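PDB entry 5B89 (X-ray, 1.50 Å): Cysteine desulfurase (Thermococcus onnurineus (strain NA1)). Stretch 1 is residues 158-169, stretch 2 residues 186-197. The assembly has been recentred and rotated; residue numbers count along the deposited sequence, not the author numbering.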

# COMPACT_ATOMS: atom_id res chain seq x y z
N ASP B 158 2.61 19.85 28.91
CA ASP B 158 3.94 20.26 29.28
C ASP B 158 5.04 19.80 28.33
O ASP B 158 4.78 19.18 27.36
CB ASP B 158 4.21 19.93 30.75
CG ASP B 158 4.42 18.46 31.00
OD1 ASP B 158 4.67 17.72 30.08
OD2 ASP B 158 4.33 18.06 32.12
N ASP B 159 6.26 20.18 28.59
CA ASP B 159 7.36 19.86 27.72
C ASP B 159 7.77 18.40 27.75
O ASP B 159 8.48 17.98 26.91
CB ASP B 159 8.56 20.78 28.00
CG ASP B 159 8.38 22.17 27.41
OD1 ASP B 159 7.38 22.42 26.75
OD2 ASP B 159 9.25 23.01 27.65
N GLU B 160 7.28 17.66 28.71
CA GLU B 160 7.56 16.26 28.82
C GLU B 160 6.56 15.47 28.02
O GLU B 160 6.72 14.34 27.86
CB GLU B 160 7.42 15.81 30.26
CG GLU B 160 8.58 16.13 31.14
CD GLU B 160 8.51 15.51 32.51
OE1 GLU B 160 7.67 14.69 32.85
OE2 GLU B 160 9.38 15.85 33.27
N GLY B 161 5.51 16.12 27.57
CA GLY B 161 4.44 15.46 26.86
C GLY B 161 3.22 15.12 27.71
O GLY B 161 2.36 14.54 27.22
N ASN B 162 3.18 15.51 28.97
CA ASN B 162 2.05 15.18 29.80
C ASN B 162 0.90 16.14 29.53
O ASN B 162 1.02 17.30 29.70
CB ASN B 162 2.38 15.24 31.28
CG ASN B 162 3.63 14.49 31.66
OD1 ASN B 162 4.59 15.08 32.11
ND2 ASN B 162 3.59 13.24 31.58
N LEU B 163 -0.21 15.59 29.10
CA LEU B 163 -1.36 16.38 28.83
C LEU B 163 -2.07 16.80 30.12
O LEU B 163 -2.11 16.11 31.06
CB LEU B 163 -2.37 15.58 27.99
CG LEU B 163 -1.97 15.19 26.59
CD1 LEU B 163 -2.91 14.09 26.08
CD2 LEU B 163 -1.93 16.36 25.64
N ASP B 164 -2.69 17.96 30.08
CA ASP B 164 -3.51 18.47 31.19
C ASP B 164 -4.93 17.93 30.95
O ASP B 164 -5.60 18.41 30.09
CB ASP B 164 -3.51 19.98 31.09
CG ASP B 164 -4.38 20.68 32.14
OD1 ASP B 164 -5.19 20.04 32.76
OD2 ASP B 164 -4.21 21.88 32.29
N LEU B 165 -5.33 16.91 31.68
CA LEU B 165 -6.58 16.26 31.47
C LEU B 165 -7.79 17.12 31.79
O LEU B 165 -8.83 16.90 31.29
CB LEU B 165 -6.62 14.92 32.16
CG LEU B 165 -5.70 13.88 31.52
CD1 LEU B 165 -5.87 12.56 32.22
CD2 LEU B 165 -5.87 13.70 30.03
N SER B 166 -7.59 18.11 32.63
CA SER B 166 -8.63 19.07 32.95
C SER B 166 -8.87 19.92 31.72
O SER B 166 -9.97 20.12 31.36
CB SER B 166 -8.23 19.92 34.15
OG SER B 166 -8.31 19.11 35.28
N ASP B 167 -7.83 20.39 31.08
CA ASP B 167 -7.96 21.09 29.84
C ASP B 167 -8.59 20.17 28.76
O ASP B 167 -9.39 20.63 27.91
CB ASP B 167 -6.61 21.61 29.36
CG ASP B 167 -6.74 22.54 28.24
OD1 ASP B 167 -7.41 23.59 28.37
OD2 ASP B 167 -6.25 22.31 27.08
N ALA B 168 -8.17 18.88 28.74
CA ALA B 168 -8.78 17.95 27.77
C ALA B 168 -10.29 17.88 27.88
O ALA B 168 -10.99 17.89 26.93
CB ALA B 168 -8.19 16.57 27.93
N GLU B 169 -10.78 17.88 29.11
CA GLU B 169 -12.22 17.79 29.30
C GLU B 169 -12.89 19.04 28.78
O GLU B 169 -13.92 18.96 28.10
CB GLU B 169 -12.50 17.71 30.77
CG GLU B 169 -12.21 16.45 31.49
CD GLU B 169 -12.59 16.54 32.98
OE1 GLU B 169 -12.19 17.52 33.64
OE2 GLU B 169 -13.28 15.64 33.46
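Stretch 2 186-197: ALGVIHEVEELG

How does stretch 2 run relative to stretch 1? Both begin as loop and end as the first turns of a helix, 165-169 in one and 193-197 in the other, and they travel in the same general sense. The helix axes make an angle of 26° between their N-to-C directions (signed crossing angle -26°) and approach to 11.0 Å. Gly161 lies beside Val189, with their CA atoms 5.7 Å apart, and further along the CA of Ala168 is 7.4 Å from the CA of Leu196. Asp164 and Glu192 occupy the N-cap positions of the two helices.

What lets the loops come so close at Gly161? The type I turn from Asp158 to Gly161 ends in a residue with phi/psi of 98/4, where a CB would be jammed against the preceding carbonyl; an ideal CB would also lie 2.7 Å from Val189 CG1, a clash. Asp158, with chi1 at p, steadies the turn, its OD1 accepting from Glu160 N at 2.9 Å and from Asn162 N, also at 2.9 Å. On the other side, Leu187 (m, t) points its CA-to-CB bond toward stretch 1 and sets CD1 3.9 Å from Gly161 CA. Val189, in the p rotamer, places CG2 3.5 Å from Gly161 O. Gly188 between them has phi/psi of 74/7, which likewise calls for glycine.

Why does the His191 ring reach stretch 1 when its CA-to-CB bond points sideways? With chi1 at m and chi2 at 126°, the end of the side chain comes nearer, and NE2 donates a weak hydrogen bond to Gly161 O, 3.4 Å long with an angle of 132° at the hydrogen. That oxygen lies at the ring edge, near its plane, whereas CD1 of Leu163 lies over one face, 3.5 Å from His191 CD2. Leu163 (m, t) starts toward stretch 2, and the same CD1 that covers the imidazole also meets CD1 of Leu196 at 3.8 Å.

Which side chains pack where the helices begin? Leu196 is central: chi1 at m and chi2 at t carry its branched end nearer stretch 1 although its CA-to-CB bond is sideways, and its CD2 lies 3.8 Å from both Leu165 CD2 and Ala168 CB. The small side chain of Ala168 points toward stretch 2 and meets the leucine directly. Leu165 (m, t) also touches Glu195, its CD1 4.2 Å from Glu195 CG. Asp164 instead points away, and its t rotamer turns OD1 back to cap its own helix, accepting from Asp167 N at 3.1 Å and, weakly, from Ser166 N at 3.1 Å. Glu192 points toward stretch 1, and its bent chain (chi1 m, chi2 p) leaves OE1 4.1 Å from Leu165 CD2. A water bridges the stretches here, donating to Leu163 O at 2.8 Å and to Glu192 OE2 at 2.5 Å, so the carboxylate is tied to a backbone carbonyl that it could not bond directly without a proton.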

# COMPACT_ATOMS: atom_id res chain seq x y z
N ALA B 186 8.42 11.04 19.19
CA ALA B 186 9.56 11.90 19.47
C ALA B 186 9.87 11.93 20.92
O ALA B 186 11.07 11.95 21.28
CB ALA B 186 9.26 13.33 19.00
N LEU B 187 8.87 12.07 21.79
CA LEU B 187 9.03 12.08 23.20
C LEU B 187 8.89 10.80 23.98
O LEU B 187 9.44 10.65 25.07
CB LEU B 187 8.00 13.05 23.88
CG LEU B 187 8.09 14.46 23.36
CD1 LEU B 187 6.91 15.30 23.84
CD2 LEU B 187 9.37 15.10 23.94
N GLY B 188 8.21 9.80 23.42
CA GLY B 188 7.93 8.58 24.13
C GLY B 188 6.86 8.61 25.21
O GLY B 188 6.60 7.63 25.86
N VAL B 189 6.18 9.73 25.29
CA VAL B 189 5.06 9.78 26.22
C VAL B 189 3.92 8.79 25.85
O VAL B 189 3.57 8.75 24.64
CB VAL B 189 4.46 11.22 26.40
CG1 VAL B 189 4.14 11.92 25.12
CG2 VAL B 189 3.34 11.20 27.41
N ILE B 190 3.45 8.09 26.84
CA ILE B 190 2.22 7.27 26.72
C ILE B 190 1.09 8.10 27.21
O ILE B 190 0.99 8.27 28.41
CB ILE B 190 2.32 5.92 27.45
CG1 ILE B 190 3.66 5.13 27.08
CG2 ILE B 190 1.08 5.04 27.13
CD1 ILE B 190 3.89 3.96 27.93
N HIS B 191 0.20 8.54 26.35
CA HIS B 191 -0.96 9.29 26.82
C HIS B 191 -2.03 8.43 27.46
O HIS B 191 -2.08 7.26 27.26
CB HIS B 191 -1.54 10.06 25.66
CG HIS B 191 -0.64 11.12 25.14
ND1 HIS B 191 -0.28 11.22 23.82
CD2 HIS B 191 0.01 12.11 25.78
CE1 HIS B 191 0.52 12.25 23.67
NE2 HIS B 191 0.70 12.80 24.84
N GLU B 192 -2.87 9.07 28.27
CA GLU B 192 -3.96 8.41 28.95
C GLU B 192 -5.11 8.25 27.99
O GLU B 192 -6.13 8.81 28.14
CB GLU B 192 -4.38 9.23 30.18
CG GLU B 192 -3.18 9.55 31.07
CD GLU B 192 -2.41 10.85 30.70
OE1 GLU B 192 -2.47 11.39 29.58
OE2 GLU B 192 -1.70 11.32 31.60
N VAL B 193 -4.87 7.42 27.00
CA VAL B 193 -5.86 7.23 25.96
C VAL B 193 -7.22 6.69 26.43
O VAL B 193 -8.22 7.10 25.91
CB VAL B 193 -5.30 6.43 24.78
CG1 VAL B 193 -6.35 6.22 23.73
CG2 VAL B 193 -4.16 7.16 24.13
N GLU B 194 -7.22 5.82 27.39
CA GLU B 194 -8.47 5.32 27.87
C GLU B 194 -9.30 6.44 28.45
O GLU B 194 -10.45 6.54 28.21
CB GLU B 194 -8.25 4.22 28.88
CG GLU B 194 -7.51 3.02 28.34
CD GLU B 194 -7.16 2.08 29.45
OE1 GLU B 194 -5.99 1.72 29.54
OE2 GLU B 194 -8.06 1.78 30.25
N GLU B 195 -8.66 7.31 29.20
CA GLU B 195 -9.37 8.43 29.80
C GLU B 195 -9.82 9.44 28.78
O GLU B 195 -10.90 9.91 28.88
CB GLU B 195 -8.52 9.09 30.87
CG GLU B 195 -9.27 10.15 31.67
CD GLU B 195 -10.54 9.62 32.37
OE1 GLU B 195 -10.58 8.50 32.85
OE2 GLU B 195 -11.50 10.38 32.41
N LEU B 196 -8.98 9.74 27.81
CA LEU B 196 -9.35 10.66 26.76
C LEU B 196 -10.56 10.05 25.98
O LEU B 196 -11.47 10.80 25.58
CB LEU B 196 -8.15 10.90 25.80
CG LEU B 196 -6.99 11.66 26.49
CD1 LEU B 196 -5.76 11.56 25.62
CD2 LEU B 196 -7.37 13.11 26.57
N GLY B 197 -10.53 8.76 25.71
CA GLY B 197 -11.62 8.10 25.02
C GLY B 197 -12.90 8.13 25.81
O GLY B 197 -13.97 8.24 25.22
O HOH W 1 -0.88 13.71 31.82